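PDB 5YWN: protein induced by osmotic stress from Scheffersomyces stipitis, which probably reduces ketones, haloketones among them, to chiral alcohols with NADPH, as a short-chain reductase of the dihydroflavonol-4-reductase subfamily. Local coordinates for residues S82-F86 with G159-Y163; I95-I100 with G165-A170; T231-I236 with L261-N267. The protein carries 1 engineered substitution. All coordinates share one frame; numbering follows the deposited sequence.

Interaction 1: S82-F86 with G159-Y163. With NAP (NADP nicotinamide-adenine-dinucleotide phosphate), chain B.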
# COMPACT_ATOMS: atom_id res chain seq x y z
N SER A 82 0.69 7.74 4.08
CA SER A 82 0.73 8.71 3.03
C SER A 82 -0.67 9.19 2.71
O SER A 82 -1.58 8.45 2.80
CB SER A 82 1.29 8.09 1.76
OG SER A 82 2.20 8.90 1.17
N PRO A 83 -0.80 10.40 2.22
CA PRO A 83 -2.09 10.85 1.72
C PRO A 83 -2.52 10.05 0.53
O PRO A 83 -1.78 9.66 -0.33
CB PRO A 83 -1.84 12.27 1.32
CG PRO A 83 -0.58 12.66 1.91
CD PRO A 83 0.20 11.44 2.13
N VAL A 84 -3.78 9.74 0.56
CA VAL A 84 -4.41 9.08 -0.52
C VAL A 84 -5.73 9.73 -0.95
O VAL A 84 -6.51 9.11 -1.53
CB VAL A 84 -4.53 7.55 -0.24
CG1 VAL A 84 -3.17 6.90 -0.12
CG2 VAL A 84 -5.29 7.31 1.04
N THR A 85 -5.94 10.98 -0.62
CA THR A 85 -7.15 11.67 -0.98
C THR A 85 -6.83 12.60 -2.12
O THR A 85 -6.02 13.48 -1.98
CB THR A 85 -7.72 12.48 0.18
OG1 THR A 85 -8.00 11.63 1.27
CG2 THR A 85 -9.01 13.14 -0.20
N PHE A 86 -7.44 12.33 -3.27
CA PHE A 86 -7.20 13.06 -4.48
C PHE A 86 -7.95 14.36 -4.68
O PHE A 86 -7.61 15.12 -5.53
CB PHE A 86 -7.42 12.18 -5.64
CG PHE A 86 -6.70 10.92 -5.55
CD1 PHE A 86 -5.37 10.90 -5.27
CD2 PHE A 86 -7.35 9.75 -5.70
CE1 PHE A 86 -4.69 9.74 -5.15
CE2 PHE A 86 -6.68 8.57 -5.58
CZ PHE A 86 -5.34 8.57 -5.31
N GLY A 159 -5.07 16.58 -8.25
CA GLY A 159 -4.92 15.63 -7.18
C GLY A 159 -4.32 14.32 -7.57
O GLY A 159 -3.46 13.88 -6.91
N VAL A 160 -4.73 13.75 -8.68
CA VAL A 160 -4.14 12.52 -9.12
C VAL A 160 -2.67 12.64 -9.45
O VAL A 160 -1.93 11.86 -9.01
CB VAL A 160 -4.92 11.91 -10.31
CG1 VAL A 160 -4.22 10.73 -10.91
CG2 VAL A 160 -6.31 11.51 -9.88
N LEU A 161 -2.30 13.65 -10.21
CA LEU A 161 -0.93 13.93 -10.52
C LEU A 161 -0.13 14.25 -9.28
O LEU A 161 0.96 13.88 -9.20
CB LEU A 161 -0.79 15.02 -11.52
CG LEU A 161 -0.97 14.67 -12.98
CD1 LEU A 161 -0.70 15.78 -13.94
CD2 LEU A 161 -0.33 13.37 -13.36
N ALA A 162 -0.73 14.91 -8.33
CA ALA A 162 -0.11 15.17 -7.09
C ALA A 162 0.24 13.89 -6.34
O ALA A 162 1.27 13.79 -5.83
CB ALA A 162 -0.96 16.06 -6.26
N TYR A 163 -0.64 12.90 -6.33
CA TYR A 163 -0.35 11.62 -5.71
C TYR A 163 0.80 10.94 -6.38
O TYR A 163 1.67 10.52 -5.74
CB TYR A 163 -1.54 10.68 -5.68
CG TYR A 163 -1.24 9.32 -5.11
CD1 TYR A 163 -1.12 9.13 -3.78
CD2 TYR A 163 -1.07 8.25 -5.93
CE1 TYR A 163 -0.84 7.90 -3.26
CE2 TYR A 163 -0.82 7.00 -5.42
CZ TYR A 163 -0.69 6.84 -4.09
OH TYR A 163 -0.42 5.64 -3.62
PA NAP B . -5.37 4.28 3.10
O1A NAP B . -6.15 3.02 3.38
O2A NAP B . -6.09 5.61 3.02
O5B NAP B . -4.20 4.41 4.19
C5B NAP B . -3.59 5.67 4.46
C4B NAP B . -3.31 5.80 5.96
O4B NAP B . -2.28 6.76 6.18
C3B NAP B . -4.55 6.25 6.72
O3B NAP B . -4.94 5.27 7.68
C2B NAP B . -4.16 7.55 7.41
O2B NAP B . -4.30 7.43 8.82
C1B NAP B . -2.72 7.82 7.03
N9A NAP B . -2.61 9.12 6.32
C8A NAP B . -3.15 9.40 5.12
N7A NAP B . -2.86 10.68 4.75
C5A NAP B . -2.13 11.23 5.74
C6A NAP B . -1.50 12.55 5.99
N6A NAP B . -1.60 13.56 5.09
N1A NAP B . -0.82 12.71 7.15
C2A NAP B . -0.70 11.72 8.05
N3A NAP B . -1.25 10.50 7.88
C4A NAP B . -1.96 10.20 6.77
O3 NAP B . -4.55 4.07 1.73
PN NAP B . -4.01 2.62 1.31
O1N NAP B . -4.67 2.21 0.02
O2N NAP B . -4.11 1.71 2.52
O5D NAP B . -2.45 2.89 1.02
C5D NAP B . -1.45 2.51 1.96
C4D NAP B . -0.08 2.93 1.46
O4D NAP B . 0.35 2.06 0.41
C3D NAP B . -0.08 4.35 0.93
O3D NAP B . 0.77 5.19 1.71
C2D NAP B . 0.42 4.26 -0.50
O2D NAP B . 1.59 5.06 -0.68
C1D NAP B . 0.72 2.80 -0.76
N1N NAP B . -0.03 2.32 -1.93
C2N NAP B . -1.24 1.78 -1.76
C3N NAP B . -1.97 1.32 -2.85
C7N NAP B . -3.33 0.72 -2.65
O7N NAP B . -4.06 0.55 -3.62
N7N NAP B . -3.71 0.37 -1.42
C4N NAP B . -1.44 1.44 -4.12
C5N NAP B . -0.18 2.00 -4.27
C6N NAP B . 0.51 2.44 -3.15
P2B NAP B . -5.69 7.81 9.54
O1X NAP B . -5.28 8.21 10.94
O2X NAP B . -6.24 8.94 8.70
O3X NAP B . -6.50 6.54 9.47
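Phe86 and Gly159 bring the two backbones to 4.4 Å between their CA atoms, whereas Val84 CA and Tyr163 CA stand 7.1 Å apart, which leaves room for an aromatic side chain where the loop after strand 74-79 passes the first turn of helix 159-181. At the tight end Gly159, which has no side chain, brings its CA to 3.2 Å from Phe86 O in a nearly linear CA-H...O contact, 170° at the hydrogen.

The main side-chain contact is an offset edge-to-face pair. The Phe86 ring turns its edge toward one face of Tyr163, with centroids 5.4 Å apart and planes at 75°. Its CE1 atom does most of the touching, lying 3.5 Å from Tyr163 CG, while CZ sits over the same face, displaced toward the rim. Tyr163 reaches along the loop because its CG is anti to the backbone N (chi1 177°). There Pro83 O meets the ring edge, 3.5 Å from Tyr163 CE1, and Val84 CG1 packs beside CE1.

Beyond the ring, Tyr163 OH comes to 3.4 Å from C6N of the nicotinamide of NADP. Pro83 borders the adenine, its CG 3.5 Å from N6A of the cofactor. Tyr163 and Lys167, four residues later, are consistent with the YxxxK pair of short-chain dehydrogenases, whose tyrosine is usually the proton donor. Phe86 at one face and Pro83 O at the edge would limit the tilt of the phenol ring by apolar and weakly polar contacts, leaving its hydroxyl end directed at the nicotinamide riboside.

Interaction 2: I95-I100 with G165-A170. With NAP (NADP nicotinamide-adenine-dinucleotide phosphate), chain B.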
# COMPACT_ATOMS: atom_id res chain seq x y z
N ILE A 95 -1.16 16.84 -0.26
CA ILE A 95 -0.66 15.64 -0.83
C ILE A 95 0.87 15.58 -0.87
O ILE A 95 1.44 14.73 -0.33
CB ILE A 95 -1.25 15.44 -2.24
CG1 ILE A 95 -2.76 15.27 -2.17
CG2 ILE A 95 -0.61 14.27 -2.93
CD1 ILE A 95 -3.45 15.24 -3.49
N LEU A 96 1.48 16.52 -1.55
CA LEU A 96 2.89 16.50 -1.76
C LEU A 96 3.75 16.68 -0.52
O LEU A 96 4.55 15.89 -0.29
CB LEU A 96 3.27 17.48 -2.84
CG LEU A 96 2.85 17.16 -4.26
CD1 LEU A 96 2.76 18.43 -5.03
CD2 LEU A 96 3.77 16.20 -4.95
N ILE A 97 3.53 17.70 0.27
CA ILE A 97 4.34 17.95 1.43
C ILE A 97 4.28 16.86 2.52
O ILE A 97 5.28 16.39 2.90
CB ILE A 97 4.05 19.34 2.00
CG1 ILE A 97 4.53 20.39 1.05
CG2 ILE A 97 4.69 19.56 3.34
CD1 ILE A 97 4.02 21.74 1.39
N PRO A 98 3.12 16.38 2.91
CA PRO A 98 3.08 15.30 3.88
C PRO A 98 3.79 14.06 3.42
O PRO A 98 4.39 13.47 4.23
CB PRO A 98 1.61 15.02 4.02
CG PRO A 98 0.98 16.27 3.71
CD PRO A 98 1.78 16.84 2.61
N ALA A 99 3.68 13.67 2.17
CA ALA A 99 4.45 12.57 1.73
C ALA A 99 5.95 12.83 1.73
O ALA A 99 6.67 12.07 2.26
CB ALA A 99 4.00 12.19 0.35
N ILE A 100 6.38 13.89 1.09
CA ILE A 100 7.78 14.17 0.94
C ILE A 100 8.50 14.63 2.21
O ILE A 100 9.45 14.07 2.60
CB ILE A 100 7.99 15.21 -0.17
CG1 ILE A 100 7.47 14.71 -1.51
CG2 ILE A 100 9.45 15.57 -0.30
CD1 ILE A 100 7.34 15.80 -2.51
N GLY A 165 3.25 12.33 -8.02
CA GLY A 165 4.39 13.07 -7.60
C GLY A 165 4.78 12.82 -6.17
O GLY A 165 5.90 12.65 -5.92
N SER A 166 3.81 12.72 -5.29
CA SER A 166 4.06 12.52 -3.89
C SER A 166 4.86 11.25 -3.68
O SER A 166 5.75 11.25 -2.92
CB SER A 166 2.78 12.46 -3.05
OG SER A 166 2.04 11.31 -3.19
N LYS A 167 4.51 10.20 -4.36
CA LYS A 167 5.22 8.97 -4.26
C LYS A 167 6.63 8.97 -4.86
O LYS A 167 7.54 8.57 -4.24
CB LYS A 167 4.37 7.80 -4.74
CG LYS A 167 2.98 7.71 -4.21
CD LYS A 167 2.89 7.60 -2.72
CE LYS A 167 3.68 6.46 -2.22
NZ LYS A 167 3.45 6.19 -0.80
N GLN A 168 6.78 9.50 -6.05
CA GLN A 168 8.04 9.56 -6.69
C GLN A 168 9.04 10.37 -5.88
O GLN A 168 10.08 9.93 -5.68
CB GLN A 168 7.88 10.22 -8.06
CG GLN A 168 9.14 10.31 -8.88
CD GLN A 168 9.17 11.43 -9.91
OE1 GLN A 168 10.21 11.91 -10.25
NE2 GLN A 168 8.03 11.80 -10.42
N PHE A 169 8.66 11.55 -5.46
CA PHE A 169 9.51 12.43 -4.68
C PHE A 169 9.87 11.99 -3.25
O PHE A 169 10.96 12.09 -2.86
CB PHE A 169 9.09 13.90 -4.80
CG PHE A 169 9.13 14.38 -6.20
CD1 PHE A 169 10.30 14.55 -6.84
CD2 PHE A 169 7.99 14.54 -6.91
CE1 PHE A 169 10.34 14.92 -8.16
CE2 PHE A 169 8.01 14.89 -8.23
CZ PHE A 169 9.18 15.08 -8.85
N ALA A 170 8.92 11.45 -2.55
CA ALA A 170 9.19 10.85 -1.29
C ALA A 170 10.16 9.70 -1.40
O ALA A 170 11.08 9.69 -0.71
CB ALA A 170 7.94 10.43 -0.62
PA NAP B . -5.37 4.28 3.10
O1A NAP B . -6.15 3.02 3.38
O2A NAP B . -6.09 5.61 3.02
O5B NAP B . -4.20 4.41 4.19
C5B NAP B . -3.59 5.67 4.46
C4B NAP B . -3.31 5.80 5.96
O4B NAP B . -2.28 6.76 6.18
C3B NAP B . -4.55 6.25 6.72
O3B NAP B . -4.94 5.27 7.68
C2B NAP B . -4.16 7.55 7.41
O2B NAP B . -4.30 7.43 8.82
C1B NAP B . -2.72 7.82 7.03
N9A NAP B . -2.61 9.12 6.32
C8A NAP B . -3.15 9.40 5.12
N7A NAP B . -2.86 10.68 4.75
C5A NAP B . -2.13 11.23 5.74
C6A NAP B . -1.50 12.55 5.99
N6A NAP B . -1.60 13.56 5.09
N1A NAP B . -0.82 12.71 7.15
C2A NAP B . -0.70 11.72 8.05
N3A NAP B . -1.25 10.50 7.88
C4A NAP B . -1.96 10.20 6.77
O3 NAP B . -4.55 4.07 1.73
PN NAP B . -4.01 2.62 1.31
O1N NAP B . -4.67 2.21 0.02
O2N NAP B . -4.11 1.71 2.52
O5D NAP B . -2.45 2.89 1.02
C5D NAP B . -1.45 2.51 1.96
C4D NAP B . -0.08 2.93 1.46
O4D NAP B . 0.35 2.06 0.41
C3D NAP B . -0.08 4.35 0.93
O3D NAP B . 0.77 5.19 1.71
C2D NAP B . 0.42 4.26 -0.50
O2D NAP B . 1.59 5.06 -0.68
C1D NAP B . 0.72 2.80 -0.76
N1N NAP B . -0.03 2.32 -1.93
C2N NAP B . -1.24 1.78 -1.76
C3N NAP B . -1.97 1.32 -2.85
C7N NAP B . -3.33 0.72 -2.65
O7N NAP B . -4.06 0.55 -3.62
N7N NAP B . -3.71 0.37 -1.42
C4N NAP B . -1.44 1.44 -4.12
C5N NAP B . -0.18 2.00 -4.27
C6N NAP B . 0.51 2.44 -3.15
P2B NAP B . -5.69 7.81 9.54
O1X NAP B . -5.28 8.21 10.94
O2X NAP B . -6.24 8.94 8.70
O3X NAP B . -6.50 6.54 9.47
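Beside the NADP pocket of this Rossmann fold, helices 91-113 and 159-181 pack through Ala99 and Ser166, whose CB atoms meet at 3.6 Å. The segments run nearly parallel, crossing at -28°, and their axes approach to 8.4 Å. Such closeness rests on small residues at the interface: Ser166 and Ala170 face Ala99, and Gly165 lies under Leu96.

Ser166 CB is enclosed from two directions, since Ile95 CG2 also touches it at 3.8 Å. The serine hydroxyl lies between the backbone N and the carbonyl carbon (chi1 73°), a rotamer that turns OG back to its own helix, where it hydrogen-bonds to Tyr163 O. Leu96 sends CD2 over the backbone at Gly165 and Ser166, 3.5 Å from Ser166 N. One turn further along, Ala170 CB rests against Ala99 O at 3.5 Å. Ile100 lies alongside Phe169, the two side chains pointing the same way; its CD1 reaches Phe169 CB at 3.5 Å, and CG1 passes near Ala170 N.

On the cofactor side Lys167 leaves the interface, its chain bent at chi2 and chi3, which curls NZ toward the nicotinamide ribose; Thr123 O accepts a hydrogen bond from this amine. Pro98 borders the adenine amino group, CB to N6A of NADP being 3.7 Å.

Across the helices the contact is thus van der Waals packing. The hydroxyl of Ser166 is satisfied within its own helix, so it can lie in a buried seam without a polar partner on helix 91-113, while the lysine amine lies on the cofactor side.

Interaction 3: T231-I236 with L261-N267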
# COMPACT_ATOMS: atom_id res chain seq x y z
N THR A 231 -13.12 0.33 -14.97
CA THR A 231 -11.97 0.17 -14.16
C THR A 231 -11.03 -0.84 -14.80
O THR A 231 -11.47 -1.82 -15.31
CB THR A 231 -12.41 -0.31 -12.76
OG1 THR A 231 -12.67 -1.70 -12.76
CG2 THR A 231 -13.67 0.35 -12.31
N THR A 232 -9.74 -0.54 -14.81
CA THR A 232 -8.76 -1.40 -15.40
C THR A 232 -7.36 -1.15 -14.89
O THR A 232 -7.11 -0.16 -14.31
CB THR A 232 -8.86 -1.35 -16.93
OG1 THR A 232 -8.04 -2.35 -17.52
CG2 THR A 232 -8.48 -0.03 -17.47
N GLY A 233 -6.46 -2.08 -15.12
CA GLY A 233 -5.10 -1.99 -14.68
C GLY A 233 -4.47 -3.31 -14.26
O GLY A 233 -4.89 -4.33 -14.67
N THR A 234 -3.48 -3.22 -13.40
CA THR A 234 -2.88 -4.36 -12.79
C THR A 234 -3.19 -4.37 -11.29
O THR A 234 -3.32 -3.36 -10.68
CB THR A 234 -1.36 -4.44 -13.11
OG1 THR A 234 -0.90 -5.74 -12.94
CG2 THR A 234 -0.60 -3.66 -12.26
N PHE A 235 -3.28 -5.55 -10.72
CA PHE A 235 -3.60 -5.73 -9.32
C PHE A 235 -2.51 -6.46 -8.56
O PHE A 235 -1.79 -7.19 -9.11
CB PHE A 235 -5.01 -6.39 -9.12
CG PHE A 235 -4.98 -7.82 -8.65
CD1 PHE A 235 -4.57 -8.80 -9.48
CD2 PHE A 235 -5.17 -8.11 -7.36
CE1 PHE A 235 -4.47 -10.08 -9.06
CE2 PHE A 235 -5.08 -9.37 -6.92
CZ PHE A 235 -4.73 -10.37 -7.78
N ILE A 236 -2.56 -6.30 -7.27
CA ILE A 236 -1.87 -7.13 -6.33
C ILE A 236 -2.69 -7.32 -5.06
O ILE A 236 -3.27 -6.41 -4.60
CB ILE A 236 -0.44 -6.62 -6.06
CG1 ILE A 236 0.34 -7.56 -5.17
CG2 ILE A 236 -0.43 -5.22 -5.50
CD1 ILE A 236 0.81 -8.82 -5.80
N LEU A 261 5.56 -4.81 -6.89
CA LEU A 261 4.54 -5.76 -6.51
C LEU A 261 3.33 -5.66 -7.41
O LEU A 261 2.47 -4.88 -7.21
CB LEU A 261 4.15 -5.57 -5.05
CG LEU A 261 4.89 -6.29 -3.93
CD1 LEU A 261 4.37 -7.71 -3.77
CD2 LEU A 261 6.37 -6.32 -4.21
N SER A 262 3.36 -6.47 -8.44
CA SER A 262 2.39 -6.48 -9.50
C SER A 262 2.07 -7.89 -10.00
O SER A 262 2.94 -8.65 -10.23
CB SER A 262 2.94 -5.64 -10.65
OG SER A 262 1.99 -5.46 -11.60
N ASN A 263 0.80 -8.20 -10.16
CA ASN A 263 0.39 -9.48 -10.60
C ASN A 263 -0.22 -9.45 -12.01
O ASN A 263 0.48 -9.27 -12.93
CB ASN A 263 -0.48 -10.18 -9.58
CG ASN A 263 -0.61 -11.69 -9.84
OD1 ASN A 263 0.01 -12.22 -10.69
ND2 ASN A 263 -1.42 -12.32 -9.08
N THR A 264 -1.51 -9.61 -12.13
CA THR A 264 -2.12 -9.69 -13.45
C THR A 264 -3.04 -8.50 -13.79
O THR A 264 -3.53 -7.84 -12.94
CB THR A 264 -2.86 -11.03 -13.65
OG1 THR A 264 -3.84 -11.19 -12.66
CG2 THR A 264 -1.92 -12.19 -13.57
N ARG A 265 -3.21 -8.29 -15.07
CA ARG A 265 -4.14 -7.37 -15.65
C ARG A 265 -5.58 -7.79 -15.54
O ARG A 265 -5.88 -8.92 -15.64
CB ARG A 265 -3.80 -7.10 -17.11
CG ARG A 265 -3.10 -5.78 -17.23
CD ARG A 265 -2.53 -5.49 -18.57
NE ARG A 265 -1.24 -4.92 -18.45
CZ ARG A 265 -1.01 -3.68 -18.12
NH1 ARG A 265 -1.96 -2.86 -17.83
NH2 ARG A 265 0.21 -3.27 -18.10
N PHE A 266 -6.42 -6.80 -15.35
CA PHE A 266 -7.83 -6.93 -15.27
C PHE A 266 -8.55 -5.72 -15.84
O PHE A 266 -8.02 -4.66 -15.92
CB PHE A 266 -8.26 -7.09 -13.83
CG PHE A 266 -8.12 -5.86 -13.03
CD1 PHE A 266 -6.93 -5.52 -12.49
CD2 PHE A 266 -9.17 -5.04 -12.89
CE1 PHE A 266 -6.79 -4.39 -11.78
CE2 PHE A 266 -9.06 -3.89 -12.18
CZ PHE A 266 -7.87 -3.57 -11.61
N ASN A 267 -9.82 -5.93 -16.12
CA ASN A 267 -10.78 -4.88 -16.33
C ASN A 267 -12.10 -5.15 -15.64
O ASN A 267 -12.24 -6.09 -14.96
CB ASN A 267 -10.94 -4.52 -17.81
CG ASN A 267 -11.61 -5.59 -18.64
OD1 ASN A 267 -12.31 -6.41 -18.16
ND2 ASN A 267 -11.37 -5.53 -19.91
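The Phe266 ring lies across Gly233: one face looks onto Gly233 N, 4.0 Å above its plane and displaced toward the rim, while Thr234 C and Phe235 N lie at the edge, in plane. Its CG occupies the position between backbone N and carbonyl carbon, folding the ring over the opposite strand. At the edge of the Phe235 ring, in plane, is Thr264 O, whereas the Asn263 amide lies alongside with its plane 34° from that of the ring. Outside the segments, Phe266 pairs edge-to-face with Phe196 and Phe235 with Phe318.

These groups decorate a short antiparallel ladder between the chain leaving strand 258-261 of the Rossmann core and the chain entering strand 234-237. Gly233 and Phe266 are its hydrogen-bonded pair: Phe266 N donates to Gly233 O at 3.0 Å in a fairly straight bond, and Gly233 N returns the bond to Phe266 O. Thr234 and Arg265 form the next, non-hydrogen-bonded pair. The chain turns a corner at Gly233, just before Thr234, and the positive phi there suits a residue without a side chain.

Beyond the pair, Phe235 N donates to Thr264 O at 3.2 Å and Asn263 N to Phe235 O at 3.0 Å, carrying the pairing onward to Asn263. At that end Ile236 CG2 packs against Leu261 O at 3.4 Å.

At the other end Phe266 O is gripped twice: besides Gly233 N it accepts Thr232 OG1 at 2.8 Å, the hydroxyl approaching at a C=O...O angle of 140°, tilted 19° from the carbonyl plane.

Overall arrangement
Interactions 1 and 2 form one continuous region beside the cofactor, their centres about 9 Å apart. Both use helix 159-181, their segments alternate along the chain, and they touch directly: Ala162 O lies 3.5 Å from Ile95 CG2, and Thr85 O 3.5 Å from Ile95 CD1. Tyr163 of interaction 1 and Lys167 of interaction 2 both lie on this helix, near the nicotinamide riboside of NADP. Interaction 3 follows later in the chain and touches neither; its centre is about 20 Å from that of interaction 1 and about 23 Å from that of interaction 2. It lies one shell behind the pocket, through Ile236, whose side chain is about 7 Å from NADP and about 4 Å from that of Ile195, a cofactor-binding residue.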